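Local structure of adenylate kinase (2XB4) at residues M124-C129 with A162-E167. The protein probably catalyses the reversible transfer of the terminal phosphate of ATP to AMP, giving two ADP, and carries a bound metal ion in its LID domain. Residues are numbered along the deposited sequence; the frame is centred on the assembly and turned at random.
Sequences MGRRIC and ADDQDE. With ZN (zinc ion), chain B; SRT (S,R meso-tartaric acid), chain C.
In Gln165, chi1 sets CG beside the backbone N and chi2 (-53°) bends the chain at CD, and the amide end comes nearer Met124, whereas Arg126 is extended from CG to NE, which carries its guanidinium past the Asp164 carboxylate, the two side chains crossing at about a right angle. The pair illustrates how one acceptor serving several donors joins two segments: Met124 O takes two N-H groups, the Asp164 carboxylate two arginines. Gln165 NE2 donates to Met124 O over 2.8 Å in a nearly straight bond (173°). The same oxygen accepts from Arg127 NH1, which lies in the carbonyl plane, so NH1 bridges the carbonyls of Met124 and Arg126, the second met from above its plane. A water joins Arg127 NH2 to Gln165 OE1, which helps fix the rotation of the amide; another links Arg126 O to Asp164 OD2.

Arg126 presents its guanidinium edge to Asp164: NH1 makes a salt bridge to OD1 at 3.0 Å, from above the carboxylate plane, while NH2 lies 2.9 Å from O1 of the tartrate. Asp164 also pairs with Arg161 through OD2, and its negative charge would offset the two neighbouring arginines. Arg126 is a predicted ATP ligand, and the tartrate it meets is also held by Gly10 and Lys13 of the P-loop. The Met124 CE methyl packs against Glu167 CG at 3.6 Å; Glu167 is salt-bridged to Lys120.

The contact thus joins the two connections between CORE and LID: the end of helix 116-124 leading into strand 128-129, whose Cys129 binds zinc, and the return from its antiparallel partner 158-159 into helix 167-177.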
loop_
_atom_site.group_PDB
_atom_site.type_symbol
_atom_site.label_atom_id
_atom_site.label_comp_id
_atom_site.label_asym_id
_atom_site.label_seq_id
_atom_site.Cartn_x
_atom_site.Cartn_y
_atom_site.Cartn_z
ATOM N N MET A 124 14.316 -0.127 -6.573
ATOM C CA MET A 124 13.221 -1.019 -7.109
ATOM C C MET A 124 13.332 -2.397 -6.493
ATOM O O MET A 124 12.337 -3.087 -6.394
ATOM C CB MET A 124 13.332 -1.156 -8.661
ATOM C CG MET A 124 13.149 0.232 -9.321
ATOM S SD MET A 124 12.953 0.079 -11.076
ATOM C CE MET A 124 11.396 -0.787 -11.215
ATOM N N GLY A 125 14.519 -2.762 -6.017
ATOM C CA GLY A 125 14.780 -4.136 -5.486
ATOM C C GLY A 125 14.309 -4.342 -4.046
ATOM O O GLY A 125 14.241 -5.497 -3.529
ATOM N N ARG A 126 13.933 -3.274 -3.357
ATOM C CA ARG A 126 13.489 -3.421 -1.953
ATOM C C ARG A 126 12.234 -4.300 -1.841
ATOM O O ARG A 126 11.275 -4.117 -2.629
ATOM C CB ARG A 126 13.113 -2.050 -1.394
ATOM C CG ARG A 126 14.301 -0.961 -1.301
ATOM C CD ARG A 126 13.729 0.458 -1.100
ATOM N NE ARG A 126 14.839 1.389 -0.871
ATOM C CZ ARG A 126 14.755 2.717 -1.002
ATOM N NH1 ARG A 126 13.581 3.265 -1.330
ATOM N NH2 ARG A 126 15.844 3.497 -0.788
ATOM N N ARG A 127 12.189 -5.167 -0.849
ATOM C CA ARG A 127 11.007 -6.052 -0.593
ATOM C C ARG A 127 10.718 -5.906 0.880
ATOM O O ARG A 127 11.651 -5.914 1.676
ATOM C CB ARG A 127 11.296 -7.522 -0.918
ATOM C CG ARG A 127 11.453 -7.716 -2.514
ATOM C CD ARG A 127 10.119 -7.401 -3.291
ATOM N NE ARG A 127 10.255 -7.617 -4.745
ATOM C CZ ARG A 127 10.704 -6.721 -5.637
ATOM N NH1 ARG A 127 11.130 -5.511 -5.253
ATOM N NH2 ARG A 127 10.800 -7.084 -6.924
ATOM N N ILE A 128 9.436 -5.662 1.236
ATOM C CA ILE A 128 9.108 -5.399 2.647
ATOM C C ILE A 128 8.514 -6.662 3.228
ATOM O O ILE A 128 7.617 -7.273 2.632
ATOM C CB ILE A 128 8.019 -4.309 2.754
ATOM C CG1 ILE A 128 8.414 -3.051 2.003
ATOM C CG2 ILE A 128 7.722 -3.972 4.271
ATOM C CD1 ILE A 128 9.919 -2.745 2.068
ATOM N N CYS A 129 9.002 -7.059 4.418
ATOM C CA CYS A 129 8.440 -8.171 5.146
ATOM C C CYS A 129 7.106 -7.838 5.813
ATOM O O CYS A 129 6.980 -6.836 6.555
ATOM C CB CYS A 129 9.480 -8.615 6.210
ATOM S SG CYS A 129 8.906 -9.982 7.331
ATOM N N ALA A 162 4.630 0.339 -4.004
ATOM C CA ALA A 162 4.371 0.973 -5.282
ATOM C C ALA A 162 5.347 2.158 -5.558
ATOM O O ALA A 162 5.768 2.346 -6.699
ATOM C CB ALA A 162 2.924 1.464 -5.360
ATOM N N ASP A 163 5.667 2.992 -4.564
ATOM C CA ASP A 163 6.538 4.165 -4.828
ATOM C C ASP A 163 7.964 3.739 -5.226
ATOM O O ASP A 163 8.653 4.478 -5.963
ATOM C CB ASP A 163 6.722 5.068 -3.569
ATOM C CG ASP A 163 5.464 5.983 -3.269
ATOM O OD1 ASP A 163 4.598 6.213 -4.188
ATOM O OD2 ASP A 163 5.345 6.466 -2.099
ATOM N N ASP A 164 8.419 2.597 -4.704
ATOM C CA ASP A 164 9.723 2.040 -5.091
ATOM C C ASP A 164 9.713 1.494 -6.533
ATOM O O ASP A 164 10.787 1.386 -7.124
ATOM C CB ASP A 164 10.156 0.890 -4.228
ATOM C CG ASP A 164 10.493 1.285 -2.762
ATOM O OD1 ASP A 164 10.915 2.437 -2.466
ATOM O OD2 ASP A 164 10.372 0.388 -1.916
ATOM N N GLN A 165 8.530 1.160 -7.068
ATOM C CA GLN A 165 8.381 0.685 -8.432
ATOM C C GLN A 165 7.987 1.761 -9.437
ATOM O O GLN A 165 7.804 1.475 -10.642
ATOM C CB GLN A 165 7.346 -0.460 -8.502
ATOM C CG GLN A 165 7.583 -1.561 -7.442
ATOM C CD GLN A 165 9.027 -2.103 -7.475
ATOM O OE1 GLN A 165 9.552 -2.406 -8.549
ATOM N NE2 GLN A 165 9.655 -2.234 -6.315
ATOM N N ASP A 166 7.934 3.015 -9.011
ATOM C CA ASP A 166 7.447 4.086 -9.890
ATOM C C ASP A 166 8.686 4.642 -10.663
ATOM O O ASP A 166 9.407 5.574 -10.200
ATOM C CB ASP A 166 6.794 5.184 -9.063
ATOM C CG ASP A 166 6.241 6.327 -9.906
ATOM O OD1 ASP A 166 6.554 6.480 -11.162
ATOM O OD2 ASP A 166 5.521 7.131 -9.267
ATOM N N GLU A 167 8.974 4.037 -11.810
ATOM C CA GLU A 167 10.210 4.398 -12.527
ATOM C C GLU A 167 10.201 5.822 -13.076
ATOM O O GLU A 167 11.244 6.429 -13.158
ATOM C CB GLU A 167 10.508 3.458 -13.712
ATOM C CG GLU A 167 10.546 2.030 -13.277
ATOM C CD GLU A 167 10.926 1.066 -14.418
ATOM O OE1 GLU A 167 10.126 0.167 -14.764
ATOM O OE2 GLU A 167 12.025 1.230 -14.940
HETATM ZN ZN ZN B . 10.882 -10.791 8.223
HETATM O O1 SRT C . 18.428 4.608 -0.165
HETATM O O11 SRT C . 18.390 5.285 1.995
HETATM C C1 SRT C . 18.196 5.432 0.760
HETATM C C2 SRT C . 17.906 6.737 0.156
HETATM O O2 SRT C . 16.861 6.850 -0.791
HETATM C C3 SRT C . 18.553 7.937 0.749
HETATM O O3 SRT C . 19.671 7.723 -0.152
HETATM C C4 SRT C . 17.891 9.198 0.382
HETATM O O4 SRT C . 16.984 9.590 1.133
HETATM O O41 SRT C . 18.279 9.785 -0.634
HETATM O O HOH W 1 9.621 -2.048 -3.002
HETATM O O HOH W 2 11.005 -4.819 -8.765
#